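Local coordinates for hemolysin-related protein (Vibrio cholerae serotype O1, PDB 5V6F) that binds mannose-containing glycans through a beta-prism lectin domain, the part present here, of a biofilm-associated protein, at residues Glu69-Leu74 with Ser104-Glu109; Tyr75-Tyr80 with Thr100-Asn105. All blocks are in the same frame, centred on the assembly; numbering follows the deposited sequence.

How the contacts relate
The contacts follow one another along the same two chain runs, 69-80 and 100-109, at one end of a four-stranded antiparallel sheet, and their centres lie about 9 Å apart. Contact 1 is regular strand pairing, partly buried, with paired backbone hydrogen bonds, a salt bridge within 104-109 and two waters. Contact 2 continues it past the strand ends as a surface contact of loops: one backbone bond crosses between its segments, and aromatic rings replace the aliphatic and charged side chains. Ser104 and Asn105, at the corner of the chain, belong to both, as do a sulfate and one water. Of the two contacts, contact 2 is the one that meets the sugars.

Contact 1: residues Glu69-Leu74 with Ser104-Glu109; sequences EVTSGL and SNKKVE. With SO4 (sulfate ion), chain D.
Glu69 CG stands anti to its backbone N (chi1 -175°), and Val108 CG1 is likewise anti to N (chi1 -176°); the two carbons meet at 3.4 Å, the side chains crossing obliquely. Thr71 shares this face of the sheet, its OG1 packing near Val108 CG2 and its CG2 near Lys106 CD. On the face of Val70 and Ser72, the extended Lys107 chain runs by the serine, CE lying 3.9 Å from Ser72 CB. Lys107 NZ then bridges to Glu109 OE2 at 2.9 Å, reaching it from above the carboxylate plane, and also hydrogen-bonds to Gly8 O. A water ties Ser72 OG, Val70 O and Glu109 OE1 together; Gly8 N is a further partner of OE1. Beneath these groups, strands 65-75 and 106-112 form an antiparallel edge pairing in one of the three sheets of the beta-prism, with hydrogen-bonded pairs Val70-Glu109 and Ser72-Lys107 around the non-hydrogen-bonded pair Thr71-Val108. A beta bulge shifts the register by one beyond Ser72, where Gly73 lets the backbones close to 4.0 Å between its CA and Lys106 CA. Pairing resumes at Leu74, whose N bonds Ser104 O at 2.8 Å. There Leu74 CD2 and Asn105 ND2 lie 3.5 Å apart, their side chains side by side. At the corner Lys106 N and NZ both hydrogen-bond to O3 of a sulfate, probably from the crystallisation liquor; NZ also bonds Ala103 O.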
loop_
_atom_site.group_PDB
_atom_site.type_symbol
_atom_site.label_atom_id
_atom_site.label_comp_id
_atom_site.label_asym_id
_atom_site.label_seq_id
_atom_site.Cartn_x
_atom_site.Cartn_y
_atom_site.Cartn_z
ATOM N N GLU A 69 9.089 -0.788 2.968
ATOM C CA GLU A 69 9.151 -0.444 4.382
ATOM C C GLU A 69 7.811 0.202 4.697
ATOM O O GLU A 69 7.540 1.316 4.238
ATOM C CB GLU A 69 10.319 0.500 4.663
ATOM C CG GLU A 69 10.569 0.832 6.114
ATOM C CD GLU A 69 11.781 1.728 6.280
ATOM O OE1 GLU A 69 11.629 2.964 6.189
ATOM O OE2 GLU A 69 12.893 1.194 6.470
ATOM N N VAL A 70 6.961 -0.507 5.435
ATOM C CA VAL A 70 5.569 -0.118 5.638
ATOM C C VAL A 70 5.419 0.387 7.064
ATOM O O VAL A 70 5.701 -0.346 8.020
ATOM C CB VAL A 70 4.611 -1.289 5.374
ATOM C CG1 VAL A 70 3.158 -0.853 5.566
ATOM C CG2 VAL A 70 4.819 -1.841 3.972
ATOM N N THR A 71 4.965 1.627 7.208
ATOM C CA THR A 71 4.694 2.210 8.515
ATOM C C THR A 71 3.186 2.222 8.744
ATOM O O THR A 71 2.430 2.763 7.928
ATOM C CB THR A 71 5.272 3.620 8.623
ATOM O OG1 THR A 71 6.675 3.584 8.339
ATOM C CG2 THR A 71 5.068 4.181 10.029
ATOM N N SER A 72 2.757 1.627 9.851
ATOM C CA SER A 72 1.355 1.584 10.236
ATOM C C SER A 72 1.234 2.124 11.651
ATOM O O SER A 72 2.203 2.130 12.412
ATOM C CB SER A 72 0.793 0.157 10.171
ATOM O OG SER A 72 1.051 -0.452 8.919
ATOM N N GLY A 73 0.041 2.583 12.009
ATOM C CA GLY A 73 -0.160 3.039 13.372
ATOM C C GLY A 73 -1.545 3.601 13.591
ATOM O O GLY A 73 -2.440 3.468 12.754
ATOM N N LEU A 74 -1.697 4.232 14.753
ATOM C CA LEU A 74 -2.947 4.861 15.162
ATOM C C LEU A 74 -3.002 6.253 14.549
ATOM O O LEU A 74 -2.424 7.206 15.076
ATOM C CB LEU A 74 -3.046 4.919 16.683
ATOM C CG LEU A 74 -4.308 5.571 17.250
ATOM C CD1 LEU A 74 -5.563 4.853 16.782
ATOM C CD2 LEU A 74 -4.250 5.585 18.768
ATOM N N SER A 104 0.353 7.739 15.975
ATOM C CA SER A 104 1.030 7.234 17.156
ATOM C C SER A 104 1.023 5.709 17.121
ATOM O O SER A 104 0.478 5.088 16.203
ATOM C CB SER A 104 0.351 7.754 18.424
ATOM O OG SER A 104 -0.951 7.207 18.555
ATOM N N ASN A 105 1.635 5.107 18.140
ATOM C CA ASN A 105 1.656 3.655 18.299
ATOM C C ASN A 105 2.033 2.965 16.992
ATOM O O ASN A 105 1.370 2.032 16.533
ATOM C CB ASN A 105 0.310 3.153 18.814
ATOM C CG ASN A 105 -0.095 3.820 20.109
ATOM O OD1 ASN A 105 0.722 3.979 21.014
ATOM N ND2 ASN A 105 -1.350 4.235 20.197
ATOM N N LYS A 106 3.123 3.425 16.399
ATOM C CA LYS A 106 3.497 2.992 15.065
ATOM C C LYS A 106 4.297 1.696 15.102
ATOM O O LYS A 106 4.904 1.324 16.111
ATOM C CB LYS A 106 4.300 4.081 14.352
ATOM C CG LYS A 106 3.478 5.328 14.020
ATOM C CD LYS A 106 4.264 6.369 13.226
ATOM C CE LYS A 106 5.431 6.948 14.016
ATOM N NZ LYS A 106 5.000 7.555 15.302
ATOM N N LYS A 107 4.259 0.994 13.979
ATOM C CA LYS A 107 5.136 -0.132 13.707
ATOM C C LYS A 107 5.679 0.030 12.298
ATOM O O LYS A 107 5.062 0.684 11.452
ATOM C CB LYS A 107 4.408 -1.474 13.836
ATOM C CG LYS A 107 3.255 -1.650 12.863
ATOM C CD LYS A 107 2.685 -3.055 12.938
ATOM C CE LYS A 107 1.544 -3.248 11.943
ATOM N NZ LYS A 107 1.109 -4.673 11.853
ATOM N N VAL A 108 6.845 -0.561 12.053
ATOM C CA VAL A 108 7.468 -0.553 10.737
ATOM C C VAL A 108 7.768 -1.992 10.351
ATOM O O VAL A 108 8.416 -2.722 11.109
ATOM C CB VAL A 108 8.751 0.298 10.713
ATOM C CG1 VAL A 108 9.333 0.357 9.299
ATOM C CG2 VAL A 108 8.469 1.694 11.232
ATOM N N GLU A 109 7.288 -2.401 9.180
ATOM C CA GLU A 109 7.464 -3.754 8.671
ATOM C C GLU A 109 8.208 -3.672 7.345
ATOM O O GLU A 109 7.773 -2.967 6.426
ATOM C CB GLU A 109 6.109 -4.452 8.522
ATOM C CG GLU A 109 5.405 -4.646 9.862
ATOM C CD GLU A 109 3.927 -4.970 9.742
ATOM O OE1 GLU A 109 3.241 -4.376 8.883
ATOM O OE2 GLU A 109 3.447 -5.813 10.527
HETATM S S SO4 D . 5.052 5.825 18.809
HETATM O O1 SO4 D . 4.739 4.652 19.625
HETATM O O2 SO4 D . 4.151 6.922 19.162
HETATM O O3 SO4 D . 4.891 5.486 17.402
HETATM O O4 SO4 D . 6.435 6.225 19.058
HETATM O O HOH W 1 3.497 -1.650 9.216
HETATM O O HOH W 2 -3.109 9.152 17.123
#

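Contact 2: residues Tyr75-Tyr80 with Thr100-Asn105; sequences YNWGGY and THYASN. With BMA (beta-D-mannopyranose), chain B; MAN (alpha-D-mannopyranose), chain C; MAN (alpha-D-mannopyranose), chain E; SO4 (sulfate ion), chain D.
Trp77 and Tyr102 lie side by side and point the same way, their ring planes turned 32° apart as an oblique pair; Tyr102 CD2 sits at the indole's edge, 3.8 Å from Trp77 CZ3. The indole presents one face to the beta-mannose, whose C1 comes within 3.5 Å of Trp77 CZ2, a sugar-on-aromatic packing common in lectins. The opposite face carries Asn76 CB. On the same side as the beta-mannose, O5 of one alpha-mannose lies 3.3 Å from Trp77 CD1. Tyr75 has CG anti to its backbone N (chi1 -171°), and its side chain lies beside that of Tyr102, pointing the same way, CE1 near Tyr102 CB. Tyr75 CD1 comes 3.3 Å from Tyr102 O, while at its far end Tyr75 OH hydrogen-bonds to O4 of the beta-mannose at 2.8 Å, near the ring plane. That same Tyr102 O accepts the hydrogen bond that crosses between the segments, from Asn76 N at 2.9 Å. A water links Asn76 OD1 to Ser104 OG. The type I turn from Tyr75 to Gly78, with Gly78 N bonded to Tyr75 O, carries both sugar-binding rings, at its first and third positions. Farther along, Tyr80 turns its ring edge to Asn105 O. Phe31 stacks on Tyr102, and Trp129 touches Trp77; Phe31, Ala32, Asp34 and Thr51 to Gly54 are also in the glycan pocket. The contact thus lies at the end of the sheet, where the loop joining strands 65-75 and 80-89 meets the one joining strands 94-98 and 106-112.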
loop_
_atom_site.group_PDB
_atom_site.type_symbol
_atom_site.label_atom_id
_atom_site.label_comp_id
_atom_site.label_asym_id
_atom_site.label_seq_id
_atom_site.Cartn_x
_atom_site.Cartn_y
_atom_site.Cartn_z
ATOM N N TYR A 75 -3.696 6.354 13.419
ATOM C CA TYR A 75 -3.836 7.611 12.702
ATOM C C TYR A 75 -4.502 8.662 13.581
ATOM O O TYR A 75 -5.443 8.370 14.324
ATOM C CB TYR A 75 -4.653 7.362 11.435
ATOM C CG TYR A 75 -4.729 8.504 10.455
ATOM C CD1 TYR A 75 -3.580 9.121 9.973
ATOM C CD2 TYR A 75 -5.956 8.943 9.978
ATOM C CE1 TYR A 75 -3.655 10.159 9.061
ATOM C CE2 TYR A 75 -6.039 9.977 9.063
ATOM C CZ TYR A 75 -4.886 10.580 8.606
ATOM O OH TYR A 75 -4.949 11.612 7.696
ATOM N N ASN A 76 -4.018 9.903 13.480
ATOM C CA ASN A 76 -4.462 10.955 14.388
ATOM C C ASN A 76 -5.936 11.301 14.232
ATOM O O ASN A 76 -6.530 11.846 15.168
ATOM C CB ASN A 76 -3.636 12.221 14.183
ATOM C CG ASN A 76 -2.259 12.126 14.794
ATOM O OD1 ASN A 76 -1.965 11.242 15.604
ATOM N ND2 ASN A 76 -1.404 13.044 14.411
ATOM N N TRP A 77 -6.536 11.030 13.077
ATOM C CA TRP A 77 -7.961 11.269 12.889
ATOM C C TRP A 77 -8.776 9.995 13.068
ATOM O O TRP A 77 -9.981 9.990 12.790
ATOM C CB TRP A 77 -8.206 11.914 11.522
ATOM C CG TRP A 77 -7.760 13.344 11.533
ATOM C CD1 TRP A 77 -8.511 14.434 11.871
ATOM C CD2 TRP A 77 -6.448 13.839 11.238
ATOM N NE1 TRP A 77 -7.752 15.574 11.792
ATOM C CE2 TRP A 77 -6.481 15.237 11.408
ATOM C CE3 TRP A 77 -5.251 13.236 10.838
ATOM C CZ2 TRP A 77 -5.363 16.042 11.193
ATOM C CZ3 TRP A 77 -4.145 14.038 10.623
ATOM C CH2 TRP A 77 -4.211 15.427 10.796
ATOM N N GLY A 78 -8.144 8.924 13.557
ATOM C CA GLY A 78 -8.847 7.737 13.984
ATOM C C GLY A 78 -8.370 6.455 13.336
ATOM O O GLY A 78 -8.087 6.417 12.134
ATOM N N GLY A 79 -8.280 5.400 14.135
ATOM C CA GLY A 79 -8.128 4.057 13.625
ATOM C C GLY A 79 -6.687 3.681 13.329
ATOM O O GLY A 79 -5.813 4.525 13.127
ATOM N N TYR A 80 -6.455 2.369 13.299
ATOM C CA TYR A 80 -5.174 1.798 12.911
ATOM C C TYR A 80 -5.178 1.528 11.410
ATOM O O TYR A 80 -6.025 0.778 10.911
ATOM C CB TYR A 80 -4.901 0.510 13.691
ATOM C CG TYR A 80 -4.399 0.757 15.095
ATOM C CD1 TYR A 80 -3.043 0.912 15.351
ATOM C CD2 TYR A 80 -5.283 0.854 16.160
ATOM C CE1 TYR A 80 -2.580 1.145 16.633
ATOM C CE2 TYR A 80 -4.828 1.086 17.446
ATOM C CZ TYR A 80 -3.477 1.232 17.675
ATOM O OH TYR A 80 -3.013 1.467 18.948
ATOM N N THR A 100 4.788 9.458 7.998
ATOM C CA THR A 100 4.962 8.843 9.307
ATOM C C THR A 100 4.624 9.788 10.454
ATOM O O THR A 100 4.771 9.402 11.617
ATOM C CB THR A 100 6.403 8.340 9.477
ATOM O OG1 THR A 100 7.312 9.451 9.452
ATOM C CG2 THR A 100 6.773 7.361 8.373
ATOM N N HIS A 101 4.161 11.002 10.166
ATOM C CA HIS A 101 4.106 12.059 11.169
ATOM C C HIS A 101 2.723 12.282 11.765
ATOM O O HIS A 101 2.590 13.099 12.683
ATOM C CB HIS A 101 4.619 13.368 10.567
ATOM C CG HIS A 101 6.062 13.320 10.176
ATOM N ND1 HIS A 101 7.078 13.653 11.044
ATOM C CD2 HIS A 101 6.660 12.961 9.016
ATOM C CE1 HIS A 101 8.241 13.511 10.433
ATOM N NE2 HIS A 101 8.015 13.092 9.201
ATOM N N TYR A 102 1.695 11.582 11.293
ATOM C CA TYR A 102 0.334 11.805 11.769
ATOM C C TYR A 102 -0.262 10.543 12.377
ATOM O O TYR A 102 -1.465 10.286 12.270
ATOM C CB TYR A 102 -0.538 12.340 10.638
ATOM C CG TYR A 102 -0.012 13.645 10.099
ATOM C CD1 TYR A 102 0.926 13.666 9.077
ATOM C CD2 TYR A 102 -0.422 14.856 10.636
ATOM C CE1 TYR A 102 1.424 14.853 8.591
ATOM C CE2 TYR A 102 0.071 16.055 10.155
ATOM C CZ TYR A 102 0.996 16.047 9.134
ATOM O OH TYR A 102 1.494 17.238 8.652
ATOM N N ALA A 103 0.572 9.760 13.059
ATOM C CA ALA A 103 0.109 8.561 13.733
ATOM C C ALA A 103 0.978 8.299 14.950
ATOM O O ALA A 103 2.178 8.594 14.957
ATOM C CB ALA A 103 0.135 7.342 12.806
ATOM N N SER A 104 0.353 7.739 15.975
ATOM C CA SER A 104 1.030 7.234 17.156
ATOM C C SER A 104 1.023 5.709 17.121
ATOM O O SER A 104 0.478 5.088 16.203
ATOM C CB SER A 104 0.351 7.754 18.424
ATOM O OG SER A 104 -0.951 7.207 18.555
ATOM N N ASN A 105 1.635 5.107 18.140
ATOM C CA ASN A 105 1.656 3.655 18.299
ATOM C C ASN A 105 2.033 2.965 16.992
ATOM O O ASN A 105 1.370 2.032 16.533
ATOM C CB ASN A 105 0.310 3.153 18.814
ATOM C CG ASN A 105 -0.095 3.820 20.109
ATOM O OD1 ASN A 105 0.722 3.979 21.014
ATOM N ND2 ASN A 105 -1.350 4.235 20.197
HETATM C C1 BMA B . -7.256 16.863 8.319
HETATM C C2 BMA B . -8.666 16.313 8.141
HETATM C C3 BMA B . -8.603 14.769 8.039
HETATM C C4 BMA B . -7.519 14.283 7.069
HETATM C C5 BMA B . -6.186 15.012 7.321
HETATM C C6 BMA B . -5.147 14.717 6.276
HETATM O O1 BMA B . -7.317 18.269 8.277
HETATM O O2 BMA B . -9.253 16.805 6.942
HETATM O O3 BMA B . -9.831 14.215 7.615
HETATM O O4 BMA B . -7.355 12.861 7.220
HETATM O O5 BMA B . -6.421 16.436 7.290
HETATM O O6 BMA B . -5.781 14.740 5.006
HETATM C C1 MAN C . -4.855 14.305 4.006
HETATM C C2 MAN C . -5.491 14.560 2.649
HETATM C C3 MAN C . -6.687 13.638 2.482
HETATM C C4 MAN C . -6.304 12.163 2.772
HETATM C C5 MAN C . -5.576 12.040 4.137
HETATM C C6 MAN C . -5.016 10.639 4.418
HETATM O O2 MAN C . -4.595 14.242 1.590
HETATM O O3 MAN C . -7.256 13.762 1.180
HETATM O O4 MAN C . -7.474 11.367 2.814
HETATM O O5 MAN C . -4.479 12.967 4.174
HETATM O O6 MAN C . -4.140 10.277 3.352
HETATM C C1 MAN E . -10.566 13.581 8.670
HETATM C C2 MAN E . -11.715 12.831 8.004
HETATM C C3 MAN E . -12.737 13.846 7.483
HETATM C C4 MAN E . -13.147 14.821 8.598
HETATM C C5 MAN E . -11.894 15.503 9.160
HETATM C C6 MAN E . -12.192 16.426 10.321
HETATM O O2 MAN E . -12.407 11.993 8.937
HETATM O O3 MAN E . -13.879 13.213 6.916
HETATM O O4 MAN E . -14.020 15.811 8.090
HETATM O O5 MAN E . -10.994 14.488 9.638
HETATM O O6 MAN E . -12.958 15.704 11.272
HETATM S S SO4 D . 5.052 5.825 18.809
HETATM O O1 SO4 D . 4.739 4.652 19.625
HETATM O O2 SO4 D . 4.151 6.922 19.162
HETATM O O3 SO4 D . 4.891 5.486 17.402
HETATM O O4 SO4 D . 6.435 6.225 19.058
HETATM O O HOH W 2 -3.109 9.152 17.123
#